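Local coordinates for aminopeptidase (Aneurinibacillus sp., PDB 2EK8), which probably acts as a zinc-dependent aminopeptidase of the M28 family, removing residues from the amino ends of peptides, at residues Asp221-Gly226 with Thr262-Ile267; Gln299-Gly304 with Gly344-Glu349. All coordinates share one frame; numbering follows the deposited sequence.

Interaction 1 of 2, residues Asp221-Gly226 with Thr262-Ile267; sequences DIIIIG and TELRFI
Strands 222-228 and 263-269, joined through helix 238-255, form a beta-alpha-beta unit of the M28 peptidase domain, and D221-G226 pairs with T262-I267 in its parallel ladder. E263 N donates to D221 O in a bent hydrogen bond (N-H...O 138°). I223 and I225 supply both N and O to the ladder: I223 N donates to E263 O, I223 O receives R265 N at 2.9 Å, I225 N donates to R265 O, and I225 O receives I267 N at 2.8 Å. On the face of I223 and I225, L264 CD2 lies 3.6 Å from I223 CB, while I225 CD1 rests over one face of the F266 ring, 3.9 Å from F266 CE1. The other face mixes isoleucines (I222, I224, I267) with charge. R265, extended from CG to NE, runs past I222, whose CG2 lies 3.8 Å from R265 NE, and grips E263 OE2 side-on with NE (2.7 Å) and NH2 (2.9 Å); both donors reach it from the same side of the carboxylate plane. E290 also salt-bridges R265 NH2. A glutamine in place of E263 would probably leave the guanidinium charge less offset and throw more of the pairing onto E290. A water bridges D221 OD2 and T262 OG1. The paired strands thus turn an apolar face to helices 238-255 and 382-400, while the salt bridge on the other probably offsets the cost of burying E263.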
loop_
_atom_site.group_PDB
_atom_site.type_symbol
_atom_site.label_atom_id
_atom_site.label_comp_id
_atom_site.label_asym_id
_atom_site.label_seq_id
_atom_site.Cartn_x
_atom_site.Cartn_y
_atom_site.Cartn_z
ATOM N N ASP A 221 -23.561 11.322 9.378
ATOM C CA ASP A 221 -22.169 10.869 9.445
ATOM C C ASP A 221 -21.874 9.737 8.466
ATOM O O ASP A 221 -22.754 8.949 8.117
ATOM C CB ASP A 221 -21.802 10.363 10.849
ATOM C CG ASP A 221 -21.813 11.451 11.905
ATOM O OD1 ASP A 221 -21.766 12.648 11.559
ATOM O OD2 ASP A 221 -21.850 11.091 13.101
ATOM N N ILE A 222 -20.618 9.658 8.043
ATOM C CA ILE A 222 -20.168 8.619 7.127
ATOM C C ILE A 222 -18.912 7.954 7.678
ATOM O O ILE A 222 -18.021 8.627 8.196
ATOM C CB ILE A 222 -19.778 9.190 5.745
ATOM C CG1 ILE A 222 -20.920 10.029 5.169
ATOM C CG2 ILE A 222 -19.390 8.051 4.804
ATOM C CD1 ILE A 222 -22.207 9.294 5.020
ATOM N N ILE A 223 -18.852 6.631 7.577
ATOM C CA ILE A 223 -17.666 5.901 7.993
ATOM C C ILE A 223 -17.284 5.006 6.823
ATOM O O ILE A 223 -18.135 4.353 6.227
ATOM C CB ILE A 223 -17.897 5.018 9.232
ATOM C CG1 ILE A 223 -18.106 5.898 10.470
ATOM C CG2 ILE A 223 -16.698 4.095 9.432
ATOM C CD1 ILE A 223 -18.211 5.120 11.777
ATOM N N ILE A 224 -15.999 4.997 6.494
ATOM C CA ILE A 224 -15.497 4.182 5.399
ATOM C C ILE A 224 -14.626 3.072 5.967
ATOM O O ILE A 224 -13.790 3.320 6.835
ATOM C CB ILE A 224 -14.637 5.029 4.426
ATOM C CG1 ILE A 224 -15.502 6.120 3.778
ATOM C CG2 ILE A 224 -14.001 4.126 3.364
ATOM C CD1 ILE A 224 -14.735 7.027 2.814
ATOM N N ILE A 225 -14.851 1.845 5.503
ATOM C CA ILE A 225 -14.042 0.702 5.928
ATOM C C ILE A 225 -13.419 0.194 4.634
ATOM O O ILE A 225 -14.137 -0.200 3.710
ATOM C CB ILE A 225 -14.884 -0.449 6.531
ATOM C CG1 ILE A 225 -15.631 0.024 7.783
ATOM C CG2 ILE A 225 -13.969 -1.626 6.885
ATOM C CD1 ILE A 225 -16.890 0.819 7.486
ATOM N N GLY A 226 -12.094 0.200 4.551
ATOM C CA GLY A 226 -11.475 -0.246 3.316
ATOM C C GLY A 226 -10.340 -1.240 3.403
ATOM O O GLY A 226 -9.847 -1.565 4.482
ATOM N N THR A 262 -25.612 5.614 10.899
ATOM C CA THR A 262 -24.449 6.190 10.237
ATOM C C THR A 262 -24.212 5.453 8.925
ATOM O O THR A 262 -24.159 4.223 8.901
ATOM C CB THR A 262 -23.186 6.046 11.120
ATOM O OG1 THR A 262 -23.383 6.751 12.349
ATOM C CG2 THR A 262 -21.958 6.601 10.406
ATOM N N GLU A 263 -24.073 6.203 7.836
ATOM C CA GLU A 263 -23.835 5.595 6.534
ATOM C C GLU A 263 -22.495 4.871 6.562
ATOM O O GLU A 263 -21.493 5.426 7.012
ATOM C CB GLU A 263 -23.823 6.668 5.440
ATOM C CG GLU A 263 -23.535 6.140 4.034
ATOM C CD GLU A 263 -23.686 7.219 2.970
ATOM O OE1 GLU A 263 -24.616 8.044 3.091
ATOM O OE2 GLU A 263 -22.883 7.239 2.008
ATOM N N LEU A 264 -22.480 3.632 6.085
ATOM C CA LEU A 264 -21.249 2.854 6.060
ATOM C C LEU A 264 -20.872 2.505 4.632
ATOM O O LEU A 264 -21.694 1.997 3.861
ATOM C CB LEU A 264 -21.406 1.566 6.876
ATOM C CG LEU A 264 -21.670 1.725 8.377
ATOM C CD1 LEU A 264 -21.745 0.346 9.014
ATOM C CD2 LEU A 264 -20.564 2.555 9.024
ATOM N N ARG A 265 -19.629 2.802 4.275
ATOM C CA ARG A 265 -19.135 2.508 2.939
ATOM C C ARG A 265 -17.996 1.514 3.048
ATOM O O ARG A 265 -16.934 1.839 3.579
ATOM C CB ARG A 265 -18.634 3.783 2.259
ATOM C CG ARG A 265 -19.688 4.858 2.140
ATOM C CD ARG A 265 -19.200 6.055 1.339
ATOM N NE ARG A 265 -20.257 7.056 1.234
ATOM C CZ ARG A 265 -20.180 8.169 0.514
ATOM N NH1 ARG A 265 -19.084 8.448 -0.182
ATOM N NH2 ARG A 265 -21.212 9.001 0.485
ATOM N N PHE A 266 -18.236 0.301 2.556
ATOM C CA PHE A 266 -17.241 -0.770 2.567
ATOM C C PHE A 266 -16.606 -0.758 1.184
ATOM O O PHE A 266 -17.292 -0.942 0.179
ATOM C CB PHE A 266 -17.929 -2.109 2.834
ATOM C CG PHE A 266 -18.578 -2.193 4.191
ATOM C CD1 PHE A 266 -17.841 -2.585 5.305
ATOM C CD2 PHE A 266 -19.915 -1.850 4.361
ATOM C CE1 PHE A 266 -18.424 -2.636 6.569
ATOM C CE2 PHE A 266 -20.511 -1.895 5.623
ATOM C CZ PHE A 266 -19.763 -2.289 6.727
ATOM N N ILE A 267 -15.296 -0.551 1.135
ATOM C CA ILE A 267 -14.609 -0.448 -0.143
ATOM C C ILE A 267 -13.340 -1.266 -0.295
ATOM O O ILE A 267 -12.534 -1.345 0.630
ATOM C CB ILE A 267 -14.221 1.031 -0.413
ATOM C CG1 ILE A 267 -15.430 1.942 -0.188
ATOM C CG2 ILE A 267 -13.698 1.190 -1.834
ATOM C CD1 ILE A 267 -15.109 3.421 -0.296
HETATM O O HOH W 1 -21.787 8.469 13.902
#

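Interaction 2 of 2, residues Gln299-Gly304 with Gly344-Glu349; sequences QLDMVG and GRSDHE. With ZN (zinc ion), chain C.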
loop_
_atom_site.group_PDB
_atom_site.type_symbol
_atom_site.label_atom_id
_atom_site.label_comp_id
_atom_site.label_asym_id
_atom_site.label_seq_id
_atom_site.Cartn_x
_atom_site.Cartn_y
_atom_site.Cartn_z
ATOM N N GLN A 299 -8.728 1.501 7.583
ATOM C CA GLN A 299 -8.052 0.740 6.528
ATOM C C GLN A 299 -7.542 -0.577 7.106
ATOM O O GLN A 299 -6.867 -0.593 8.140
ATOM C CB GLN A 299 -6.866 1.526 5.949
ATOM C CG GLN A 299 -5.980 0.725 4.974
ATOM C CD GLN A 299 -6.666 0.415 3.644
ATOM O OE1 GLN A 299 -7.828 0.765 3.430
ATOM N NE2 GLN A 299 -5.939 -0.242 2.745
ATOM N N LEU A 300 -7.880 -1.675 6.437
ATOM C CA LEU A 300 -7.475 -3.011 6.859
ATOM C C LEU A 300 -6.452 -3.536 5.853
ATOM O O LEU A 300 -6.779 -3.769 4.696
ATOM C CB LEU A 300 -8.697 -3.932 6.883
ATOM C CG LEU A 300 -9.802 -3.531 7.865
ATOM C CD1 LEU A 300 -11.146 -4.058 7.392
ATOM C CD2 LEU A 300 -9.454 -4.076 9.246
ATOM N N ASP A 301 -5.216 -3.718 6.295
ATOM C CA ASP A 301 -4.165 -4.200 5.404
ATOM C C ASP A 301 -3.244 -5.096 6.220
ATOM O O ASP A 301 -2.568 -4.619 7.136
ATOM C CB ASP A 301 -3.372 -3.007 4.841
ATOM C CG ASP A 301 -2.580 -3.354 3.578
ATOM O OD1 ASP A 301 -2.392 -4.552 3.287
ATOM O OD2 ASP A 301 -2.134 -2.417 2.877
ATOM N N MET A 302 -3.235 -6.385 5.874
ATOM C CA MET A 302 -2.424 -7.410 6.533
ATOM C C MET A 302 -2.906 -7.592 7.964
ATOM O O MET A 302 -2.294 -7.111 8.919
ATOM C CB MET A 302 -0.939 -7.020 6.458
ATOM C CG MET A 302 -0.487 -6.895 4.999
ATOM S SD MET A 302 1.235 -6.487 4.683
ATOM C CE MET A 302 1.283 -4.795 5.124
ATOM N N VAL A 303 -4.015 -8.314 8.092
ATOM C CA VAL A 303 -4.650 -8.538 9.380
ATOM C C VAL A 303 -4.986 -9.995 9.689
ATOM O O VAL A 303 -5.914 -10.267 10.455
ATOM C CB VAL A 303 -5.944 -7.699 9.475
ATOM C CG1 VAL A 303 -5.595 -6.212 9.479
ATOM C CG2 VAL A 303 -6.861 -8.003 8.285
ATOM N N GLY A 304 -4.233 -10.933 9.113
ATOM C CA GLY A 304 -4.519 -12.334 9.376
ATOM C C GLY A 304 -3.356 -13.313 9.393
ATOM O O GLY A 304 -3.583 -14.521 9.371
ATOM N N GLY A 344 2.416 5.272 6.822
ATOM C CA GLY A 344 1.507 5.431 5.704
ATOM C C GLY A 344 1.597 4.132 4.928
ATOM O O GLY A 344 1.366 3.060 5.482
ATOM N N ARG A 345 1.935 4.224 3.649
ATOM C CA ARG A 345 2.097 3.040 2.813
ATOM C C ARG A 345 0.844 2.196 2.625
ATOM O O ARG A 345 0.934 0.989 2.377
ATOM C CB ARG A 345 3.232 2.166 3.361
ATOM C CG ARG A 345 4.602 2.837 3.319
ATOM C CD ARG A 345 5.679 1.983 3.987
ATOM N NE ARG A 345 5.861 0.686 3.338
ATOM C CZ ARG A 345 6.757 -0.220 3.719
ATOM N NH1 ARG A 345 7.557 0.028 4.750
ATOM N NH2 ARG A 345 6.857 -1.374 3.073
ATOM N N SER A 346 -0.324 2.814 2.774
ATOM C CA SER A 346 -1.587 2.111 2.545
ATOM C C SER A 346 -2.687 3.122 2.233
ATOM O O SER A 346 -2.485 4.331 2.361
ATOM C CB SER A 346 -1.983 1.229 3.734
ATOM O OG SER A 346 -2.882 0.218 3.287
ATOM N N ASP A 347 -3.853 2.628 1.833
ATOM C CA ASP A 347 -4.956 3.503 1.431
ATOM C C ASP A 347 -5.455 4.567 2.409
ATOM O O ASP A 347 -6.107 5.517 1.988
ATOM C CB ASP A 347 -6.127 2.647 0.951
ATOM C CG ASP A 347 -5.746 1.766 -0.222
ATOM O OD1 ASP A 347 -5.261 2.309 -1.237
ATOM O OD2 ASP A 347 -5.921 0.538 -0.131
ATOM N N HIS A 348 -5.157 4.434 3.698
ATOM C CA HIS A 348 -5.617 5.441 4.654
ATOM C C HIS A 348 -4.977 6.801 4.357
ATOM O O HIS A 348 -5.520 7.851 4.708
ATOM C CB HIS A 348 -5.302 5.010 6.095
ATOM C CG HIS A 348 -3.846 4.784 6.362
ATOM N ND1 HIS A 348 -3.075 3.917 5.618
ATOM C CD2 HIS A 348 -3.030 5.287 7.318
ATOM C CE1 HIS A 348 -1.846 3.895 6.106
ATOM N NE2 HIS A 348 -1.793 4.718 7.139
ATOM N N GLU A 349 -3.829 6.770 3.694
ATOM C CA GLU A 349 -3.110 7.989 3.337
ATOM C C GLU A 349 -3.946 8.858 2.395
ATOM O O GLU A 349 -3.915 10.088 2.472
ATOM C CB GLU A 349 -1.781 7.623 2.672
ATOM C CG GLU A 349 -0.854 8.796 2.421
ATOM C CD GLU A 349 0.522 8.345 1.966
ATOM O OE1 GLU A 349 1.124 7.496 2.655
ATOM O OE2 GLU A 349 1.002 8.837 0.926
HETATM ZN ZN ZN C . -1.342 -4.149 1.494
HETATM O O HOH W 2 0.403 -3.291 0.860
#
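Q299, which gives up the most surface here, reaches from the end of strand 294-300 to S346 and D347 in the segment that leads into helix 348-352. Its CG is anti to the backbone N (chi1 172°) and the chain bends at chi2 (70°), which carries the amide over to the turn. There Q299 NE2 donates to S346 OG at 3.1 Å, the hydroxyl standing somewhat off the amide plane, and makes a weak, bent bond to D347 OD2. The D347 carboxylate is turned almost perpendicular to the amide; its other oxygen, OD1, is hydrogen-bonded to S279 OG. Nearer the backbone, Q299 CB packs against H348 CB at 3.8 Å. S346 OG passes the chain of bonds on, donating to the anti lone pair of D301 OD2 at 2.8 Å. D301 itself holds a zinc ion with both oxygens, OD1 at 2.1 Å and OD2 at 2.4 Å, in a site completed by a water and by H228 and D240. S346 is therefore a second-shell residue, and Q299 stands behind it. With the amide giving and the carboxylate taking, the hydroxyl proton is committed to D301 OD2, which probably helps fix the rotation of the carboxylate that grips the zinc.

How the interactions relate
Both segments of interaction 1 precede those of interaction 2 in the chain, and the centres of the contacts lie 16 Å apart, yet the two meet in the same sheet, where strands 222-228 and 294-300 are neighbours. G226 O and L300 N, 2.8 Å apart, probably form a hydrogen bond, and I225 CG2 packs 3.8 Å from L300 CD1. The amide oxygen Q299 OE1 also lies against the backbone of G226, 3.2 Å from its C. Both strands lead to the zinc site: 222-228 continues from G226 to the ligand H228, while D301 follows 294-300 directly. Interaction 1 pairs strands behind the site, with G226 CA 11.0 Å from the zinc ion held by D301, whereas interaction 2 places that ligand itself.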